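Local coordinates for 1-pyrroline-5-carboxylate dehydrogenase (Thermus thermophilus, PDB 1UZB), which probably catalyses the NAD-dependent oxidation of the semialdehyde form of 1-pyrroline-5-carboxylate to glutamate, the last step of proline breakdown, at residues Q95-R98 with S99-L102; F141-Y144 with Y145-A149; L500-L503 with R504-E508. One frame throughout, in Å; residues are numbered along the deposited sequence. Where two conformers were deposited one is given.

Contact 1: Q95-R98 with S99-L102; sequences QEDR and SRLL
Two groups grip the hydroxyl of Ser99, one turn up the helix from Gln95. Gln95 NE2 donates to Ser99 OG over 3.0 Å, with the oxygen near the amide plane, and OG is also hydrogen-bonded to Ala146 O on helix 128-149. Gln95 reaches the serine with CG anti to the backbone N (chi1 -176°) and a bend at chi2 (55°) that turns the amide forward along the helix. The amide's other end is held too: Arg98 NH2 donates a nearly straight bond of 2.9 Å to Gln95 OE1, which lies in the guanidinium plane, although the donor stands above the carbonyl plane. NE2 also bonds to Ala199 O, and with both ends held the amide is unlikely to flip. On another side, Asp97 OD1 and Arg100 NH2 form a salt bridge of 2.8 Å, with carboxylate and guanidinium planes turned 61° apart. One face of the Arg100 guanidinium is covered by Glu96 O, 3.4 Å from the plane and over its centre, an oxygen that also accepts from Arg100 N at 3.1 Å. Arg100 NH1 forms salt bridges with Asp166 and Glu168 of a second subunit, and NE with Glu458 of a third. The i to i+4 backbone bonds, and side chains paired three or four apart, mark the first turns of an alpha-helix of the aldehyde dehydrogenase fold, where two neighbouring subunits meet it.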
loop_
_atom_site.group_PDB
_atom_site.type_symbol
_atom_site.label_atom_id
_atom_site.label_comp_id
_atom_site.label_asym_id
_atom_site.label_seq_id
_atom_site.Cartn_x
_atom_site.Cartn_y
_atom_site.Cartn_z
ATOM N N GLN A 95 14.057 -18.928 -1.861
ATOM C CA GLN A 95 14.426 -18.108 -0.715
ATOM C C GLN A 95 13.679 -18.543 0.544
ATOM O O GLN A 95 14.237 -18.523 1.642
ATOM C CB GLN A 95 14.164 -16.626 -0.998
ATOM C CG GLN A 95 14.619 -15.707 0.133
ATOM C CD GLN A 95 16.083 -15.904 0.481
ATOM O OE1 GLN A 95 16.965 -15.702 -0.355
ATOM N NE2 GLN A 95 16.348 -16.305 1.718
ATOM N N GLU A 96 12.423 -18.955 0.392
ATOM C CA GLU A 96 11.644 -19.389 1.547
ATOM C C GLU A 96 12.320 -20.557 2.269
ATOM O O GLU A 96 12.278 -20.651 3.503
ATOM C CB GLU A 96 10.230 -19.791 1.122
ATOM C CG GLU A 96 9.331 -18.623 0.715
ATOM C CD GLU A 96 9.613 -18.096 -0.681
ATOM O OE1 GLU A 96 9.006 -17.067 -1.053
ATOM O OE2 GLU A 96 10.423 -18.705 -1.409
ATOM N N ASP A 97 12.945 -21.437 1.491
ATOM C CA ASP A 97 13.646 -22.603 2.028
ATOM C C ASP A 97 14.919 -22.194 2.769
ATOM O O ASP A 97 15.211 -22.708 3.850
ATOM C CB ASP A 97 14.004 -23.580 0.899
ATOM C CG ASP A 97 12.792 -24.295 0.322
ATOM O OD1 ASP A 97 11.648 -23.864 0.571
ATOM O OD2 ASP A 97 12.995 -25.294 -0.399
ATOM N N ARG A 98 15.682 -21.271 2.189
ATOM C CA ARG A 98 16.904 -20.818 2.845
ATOM C C ARG A 98 16.566 -20.069 4.130
ATOM O O ARG A 98 17.237 -20.231 5.153
ATOM C CB ARG A 98 17.721 -19.912 1.914
ATOM C CG ARG A 98 18.373 -20.644 0.738
ATOM C CD ARG A 98 19.427 -19.778 0.050
ATOM N NE ARG A 98 18.820 -18.614 -0.587
ATOM C CZ ARG A 98 18.649 -18.481 -1.897
ATOM N NH1 ARG A 98 19.053 -19.430 -2.732
ATOM N NH2 ARG A 98 18.029 -17.412 -2.376
ATOM N N SER A 99 15.520 -19.251 4.084
ATOM C CA SER A 99 15.124 -18.496 5.267
ATOM C C SER A 99 14.664 -19.417 6.395
ATOM O O SER A 99 14.983 -19.175 7.560
ATOM C CB SER A 99 14.036 -17.477 4.914
ATOM O OG SER A 99 14.590 -16.420 4.141
ATOM N N ARG A 100 13.921 -20.472 6.068
ATOM C CA ARG A 100 13.487 -21.400 7.106
ATOM C C ARG A 100 14.706 -22.072 7.739
ATOM O O ARG A 100 14.703 -22.355 8.933
ATOM C CB ARG A 100 12.537 -22.462 6.542
ATOM C CG ARG A 100 11.082 -22.016 6.447
ATOM C CD ARG A 100 10.174 -23.157 5.980
ATOM N NE ARG A 100 10.222 -23.385 4.537
ATOM C CZ ARG A 100 9.496 -22.711 3.647
ATOM N NH1 ARG A 100 8.658 -21.765 4.050
ATOM N NH2 ARG A 100 9.613 -22.976 2.351
ATOM N N LEU A 101 15.750 -22.317 6.949
ATOM C CA LEU A 101 16.952 -22.942 7.491
ATOM C C LEU A 101 17.574 -22.004 8.525
ATOM O O LEU A 101 17.998 -22.442 9.599
ATOM C CB LEU A 101 17.954 -23.250 6.371
ATOM C CG LEU A 101 18.593 -24.644 6.460
ATOM C CD1 LEU A 101 19.500 -24.877 5.261
ATOM C CD2 LEU A 101 19.371 -24.778 7.764
ATOM N N LEU A 102 17.625 -20.713 8.212
ATOM C CA LEU A 102 18.168 -19.751 9.169
ATOM C C LEU A 102 17.319 -19.742 10.437
ATOM O O LEU A 102 17.849 -19.766 11.548
ATOM C CB LEU A 102 18.211 -18.337 8.576
ATOM C CG LEU A 102 19.559 -17.902 7.991
ATOM C CD1 LEU A 102 19.853 -18.712 6.741
ATOM C CD2 LEU A 102 19.535 -16.405 7.686
#

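Contact 2: F141-Y144 with Y145-A149; sequences FIEY and YARAA
The rings of Phe141 and Tyr145 lie side by side, their planes only 18° apart but slid so far that the centroids are 5.5 Å apart and overlap is slight; Tyr145 CE1 comes 3.6 Å from Phe141 CD2. At the edge of the Tyr144 ring, in its plane, sits Tyr145 CD2. This is one flank of alpha-helix 128-149 of the aldehyde dehydrogenase fold, on which i and i+4 side chains line up. Tyr144 is turned along the helix by a CG anti to the backbone N (chi1 -172°), which brings CE2 to the methyl of Ala148. Tyr145 OH is hydrogen-bonded to Gly498 N. Another flank is polar: Arg147 NH2 donates to Glu143 OE1 at 2.8 Å in a nearly straight bond on the anti lone pair, and also to Glu143 O, which lies in the guanidinium plane. Glu143 OE2 has a second cation in Arg110 of helix 95-111. With an alanine in place of Arg147, Glu143 OE1 is likely to lose its i+4 charge partner, leaving the carboxylate held mainly through Arg110. A water closes the pair, donating to Glu143 OE1 over 2.6 Å and accepting from Arg147 NH1 at 2.9 Å.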
loop_
_atom_site.group_PDB
_atom_site.type_symbol
_atom_site.label_atom_id
_atom_site.label_comp_id
_atom_site.label_asym_id
_atom_site.label_seq_id
_atom_site.Cartn_x
_atom_site.Cartn_y
_atom_site.Cartn_z
ATOM N N PHE A 141 20.682 -11.380 14.446
ATOM C CA PHE A 141 21.153 -11.362 13.061
ATOM C C PHE A 141 20.479 -12.459 12.242
ATOM O O PHE A 141 20.039 -12.222 11.116
ATOM C CB PHE A 141 22.673 -11.552 12.992
ATOM C CG PHE A 141 23.465 -10.295 13.218
ATOM C CD1 PHE A 141 24.547 -10.301 14.091
ATOM C CD2 PHE A 141 23.163 -9.118 12.537
ATOM C CE1 PHE A 141 25.321 -9.157 14.287
ATOM C CE2 PHE A 141 23.932 -7.968 12.724
ATOM C CZ PHE A 141 25.012 -7.989 13.601
ATOM N N ILE A 142 20.400 -13.662 12.802
ATOM C CA ILE A 142 19.786 -14.774 12.090
ATOM C C ILE A 142 18.306 -14.504 11.819
ATOM O O ILE A 142 17.837 -14.661 10.691
ATOM C CB ILE A 142 19.926 -16.088 12.885
ATOM C CG1 ILE A 142 21.405 -16.392 13.145
ATOM C CG2 ILE A 142 19.297 -17.229 12.104
ATOM C CD1 ILE A 142 21.629 -17.557 14.095
ATOM N N GLU A 143 17.577 -14.091 12.853
ATOM C CA GLU A 143 16.151 -13.807 12.723
ATOM C C GLU A 143 15.886 -12.657 11.752
ATOM O O GLU A 143 14.965 -12.720 10.934
ATOM C CB GLU A 143 15.555 -13.451 14.090
ATOM C CG GLU A 143 15.542 -14.574 15.118
ATOM C CD GLU A 143 14.435 -15.588 14.884
ATOM O OE1 GLU A 143 13.539 -15.325 14.059
ATOM O OE2 GLU A 143 14.454 -16.650 15.541
ATOM N N TYR A 144 16.702 -11.611 11.842
ATOM C CA TYR A 144 16.541 -10.446 10.985
ATOM C C TYR A 144 16.861 -10.753 9.527
ATOM O O TYR A 144 16.046 -10.490 8.642
ATOM C CB TYR A 144 17.429 -9.297 11.475
ATOM C CG TYR A 144 17.174 -7.995 10.749
ATOM C CD1 TYR A 144 16.183 -7.109 11.182
ATOM C CD2 TYR A 144 17.892 -7.670 9.602
ATOM C CE1 TYR A 144 15.919 -5.928 10.482
ATOM C CE2 TYR A 144 17.635 -6.502 8.898
ATOM C CZ TYR A 144 16.651 -5.637 9.341
ATOM O OH TYR A 144 16.408 -4.481 8.637
ATOM N N TYR A 145 18.041 -11.310 9.269
ATOM C CA TYR A 145 18.430 -11.622 7.897
ATOM C C TYR A 145 17.519 -12.664 7.241
ATOM O O TYR A 145 17.306 -12.619 6.030
ATOM C CB TYR A 145 19.899 -12.064 7.851
ATOM C CG TYR A 145 20.890 -10.965 8.202
ATOM C CD1 TYR A 145 22.112 -11.272 8.797
ATOM C CD2 TYR A 145 20.602 -9.619 7.946
ATOM C CE1 TYR A 145 23.025 -10.276 9.134
ATOM C CE2 TYR A 145 21.510 -8.606 8.283
ATOM C CZ TYR A 145 22.716 -8.943 8.878
ATOM O OH TYR A 145 23.603 -7.955 9.248
ATOM N N ALA A 146 16.965 -13.591 8.021
ATOM C CA ALA A 146 16.060 -14.590 7.451
ATOM C C ALA A 146 14.856 -13.880 6.832
ATOM O O ALA A 146 14.386 -14.251 5.757
ATOM C CB ALA A 146 15.592 -15.555 8.525
ATOM N N ARG A 147 14.355 -12.866 7.531
ATOM C CA ARG A 147 13.208 -12.094 7.070
ATOM C C ARG A 147 13.590 -11.102 5.975
ATOM O O ARG A 147 12.897 -10.976 4.970
ATOM C CB ARG A 147 12.579 -11.341 8.248
ATOM C CG ARG A 147 11.910 -12.245 9.284
ATOM C CD ARG A 147 11.538 -11.453 10.535
ATOM N NE ARG A 147 10.735 -12.211 11.498
ATOM C CZ ARG A 147 11.195 -13.186 12.276
ATOM N NH1 ARG A 147 10.376 -13.805 13.115
ATOM N NH2 ARG A 147 12.469 -13.540 12.227
ATOM N N ALA A 148 14.698 -10.402 6.172
ATOM C CA ALA A 148 15.138 -9.412 5.200
ATOM C C ALA A 148 15.417 -10.021 3.830
ATOM O O ALA A 148 15.147 -9.397 2.800
ATOM C CB ALA A 148 16.376 -8.691 5.718
ATOM N N ALA A 149 15.948 -11.239 3.817
ATOM C CA ALA A 149 16.268 -11.911 2.562
ATOM C C ALA A 149 15.032 -12.090 1.679
ATOM O O ALA A 149 15.125 -12.043 0.452
ATOM C CB ALA A 149 16.915 -13.268 2.848
HETATM O O HOH W 1 11.107 -16.294 14.459
#

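Contact 3: L500-L503 with R504-E508; sequences LDYL and RLFLE
With CG anti to the backbone N in Tyr502 (chi1 -167°) and anti to the carbonyl carbon in Phe506 (chi1 -54°), the two rings meet as a T-shaped pair in the conformer described, one of two deposited for Phe506. Phe506 CE1 then stands 3.9 Å above the Tyr502 ring, over its centre, planes 66° apart, the phenylalanine edge directed at the tyrosine face. Leu505, its side chain crossing that of Tyr502 at about a right angle, sets CD1 4.1 Å from Tyr502 CD1. The chain is meanwhile leaving helix 500-504 for strand 507-515. Leu505 N bonds to Tyr502 O at 3.2 Å and Phe506 N to Leu503 O at 3.0 Å, both i to i+3 and both with the donor above the carbonyl plane; Leu505 and Phe506 also belong to a type I beta turn from Arg504 to Leu507. The polar ends look elsewhere: Tyr502 OH is hydrogen-bonded to Asn257, while Arg504 NE and Asp501 OD2 exchange salt bridges with Asp501 and Arg504 of a fourth subunit, whose Tyr171 OH also bonds to Asp501 OD2. The chemistry is thus divided: buried rings and carbon contacts within the chain, a reciprocal pair of opposite charges at the subunit interface.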
loop_
_atom_site.group_PDB
_atom_site.type_symbol
_atom_site.label_atom_id
_atom_site.label_comp_id
_atom_site.label_asym_id
_atom_site.label_seq_id
_atom_site.Cartn_x
_atom_site.Cartn_y
_atom_site.Cartn_z
ATOM N N LEU A 500 18.256 -3.868 6.174
ATOM C CA LEU A 500 17.865 -4.443 4.894
ATOM C C LEU A 500 18.967 -4.285 3.848
ATOM O O LEU A 500 19.231 -5.203 3.078
ATOM C CB LEU A 500 16.580 -3.773 4.394
ATOM C CG LEU A 500 15.339 -3.940 5.278
ATOM C CD1 LEU A 500 14.219 -3.047 4.773
ATOM C CD2 LEU A 500 14.905 -5.393 5.283
ATOM N N ASP A 501 19.612 -3.123 3.836
ATOM C CA ASP A 501 20.670 -2.826 2.874
ATOM C C ASP A 501 21.861 -3.771 2.925
ATOM O O ASP A 501 22.572 -3.924 1.937
ATOM C CB ASP A 501 21.187 -1.394 3.068
ATOM C CG ASP A 501 20.252 -0.346 2.500
ATOM O OD1 ASP A 501 19.167 -0.709 1.994
ATOM O OD2 ASP A 501 20.613 0.850 2.562
ATOM N N TYR A 502 22.085 -4.406 4.069
ATOM C CA TYR A 502 23.229 -5.300 4.198
ATOM C C TYR A 502 23.222 -6.423 3.168
ATOM O O TYR A 502 24.245 -6.709 2.550
ATOM C CB TYR A 502 23.267 -5.907 5.601
ATOM C CG TYR A 502 24.563 -6.611 5.952
ATOM C CD1 TYR A 502 25.757 -5.899 6.058
ATOM C CD2 TYR A 502 24.578 -7.970 6.261
ATOM C CE1 TYR A 502 26.932 -6.517 6.476
ATOM C CE2 TYR A 502 25.748 -8.602 6.684
ATOM C CZ TYR A 502 26.917 -7.865 6.794
ATOM O OH TYR A 502 28.064 -8.465 7.267
ATOM N N LEU A 503 22.069 -7.053 2.970
ATOM C CA LEU A 503 21.992 -8.170 2.036
ATOM C C LEU A 503 22.218 -7.803 0.571
ATOM O O LEU A 503 22.689 -8.631 -0.211
ATOM C CB LEU A 503 20.658 -8.905 2.206
ATOM C CG LEU A 503 20.364 -9.381 3.636
ATOM C CD1 LEU A 503 19.077 -10.188 3.648
ATOM C CD2 LEU A 503 21.523 -10.222 4.161
ATOM N N ARG A 504 21.898 -6.569 0.196
ATOM C CA ARG A 504 22.089 -6.126 -1.184
ATOM C C ARG A 504 23.563 -6.209 -1.587
ATOM O O ARG A 504 23.891 -6.375 -2.764
ATOM C CB ARG A 504 21.601 -4.681 -1.343
ATOM C CG ARG A 504 21.773 -4.110 -2.749
ATOM C CD ARG A 504 20.891 -4.841 -3.739
ATOM N NE ARG A 504 21.058 -4.365 -5.109
ATOM C CZ ARG A 504 22.070 -4.696 -5.905
ATOM N NH1 ARG A 504 22.121 -4.209 -7.136
ATOM N NH2 ARG A 504 23.026 -5.517 -5.480
ATOM N N LEU A 505 24.445 -6.082 -0.599
ATOM C CA LEU A 505 25.883 -6.133 -0.830
ATOM C C LEU A 505 26.357 -7.491 -1.334
ATOM O O LEU A 505 27.421 -7.601 -1.949
ATOM C CB LEU A 505 26.622 -5.806 0.467
ATOM C CG LEU A 505 26.337 -4.441 1.095
ATOM C CD1 LEU A 505 27.000 -4.376 2.458
ATOM C CD2 LEU A 505 26.838 -3.333 0.189
ATOM N N PHE A 506 25.562 -8.524 -1.088
ATOM C CA PHE A 506 25.936 -9.876 -1.482
ATOM C C PHE A 506 25.119 -10.410 -2.654
ATOM O O PHE A 506 25.004 -11.623 -2.851
ATOM C CB PHE A 506 25.816 -10.796 -0.265
ATOM C CG PHE A 506 26.598 -10.296 0.919
ATOM C CD1 PHE A 506 26.003 -9.475 1.872
ATOM C CD2 PHE A 506 27.953 -10.577 1.036
ATOM C CE1 PHE A 506 26.749 -8.941 2.922
ATOM C CE2 PHE A 506 28.706 -10.049 2.079
ATOM C CZ PHE A 506 28.103 -9.229 3.023
ATOM N N LEU A 507 24.583 -9.487 -3.448
ATOM C CA LEU A 507 23.766 -9.820 -4.607
ATOM C C LEU A 507 24.153 -8.983 -5.819
ATOM O O LEU A 507 24.694 -7.883 -5.683
ATOM C CB LEU A 507 22.292 -9.535 -4.308
ATOM C CG LEU A 507 21.618 -10.331 -3.194
ATOM C CD1 LEU A 507 20.306 -9.662 -2.807
ATOM C CD2 LEU A 507 21.384 -11.761 -3.661
ATOM N N GLU A 508 23.882 -9.521 -7.002
ATOM C CA GLU A 508 24.094 -8.791 -8.240
ATOM C C GLU A 508 22.758 -8.892 -8.980
ATOM O O GLU A 508 21.940 -9.764 -8.668
ATOM C CB GLU A 508 25.283 -9.343 -9.051
ATOM C CG GLU A 508 25.328 -10.830 -9.341
ATOM C CD GLU A 508 26.679 -11.242 -9.921
ATOM O OE1 GLU A 508 27.506 -10.346 -10.200
ATOM O OE2 GLU A 508 26.918 -12.455 -10.104
#

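In the fold
The contacts follow one another along the chain, on helix 95-111, helix 128-149 and the passage from helix 500-504 into strand 507-515, and in space their centres form a bend with contact 2 at the corner. The centre of contact 2 is about 10 Å from that of contact 1 and 12 Å from that of contact 3; contacts 1 and 3 are about 16 Å apart between centres and do not touch. Leu102 packs on Ile142 and Ala146, while Leu500 and Leu503 meet Ala148, and Leu503 also Ala149. The near-C-terminal segment is thereby joined to two early helices, while contacts 1 and 3 reach other subunits of the six-chain assembly.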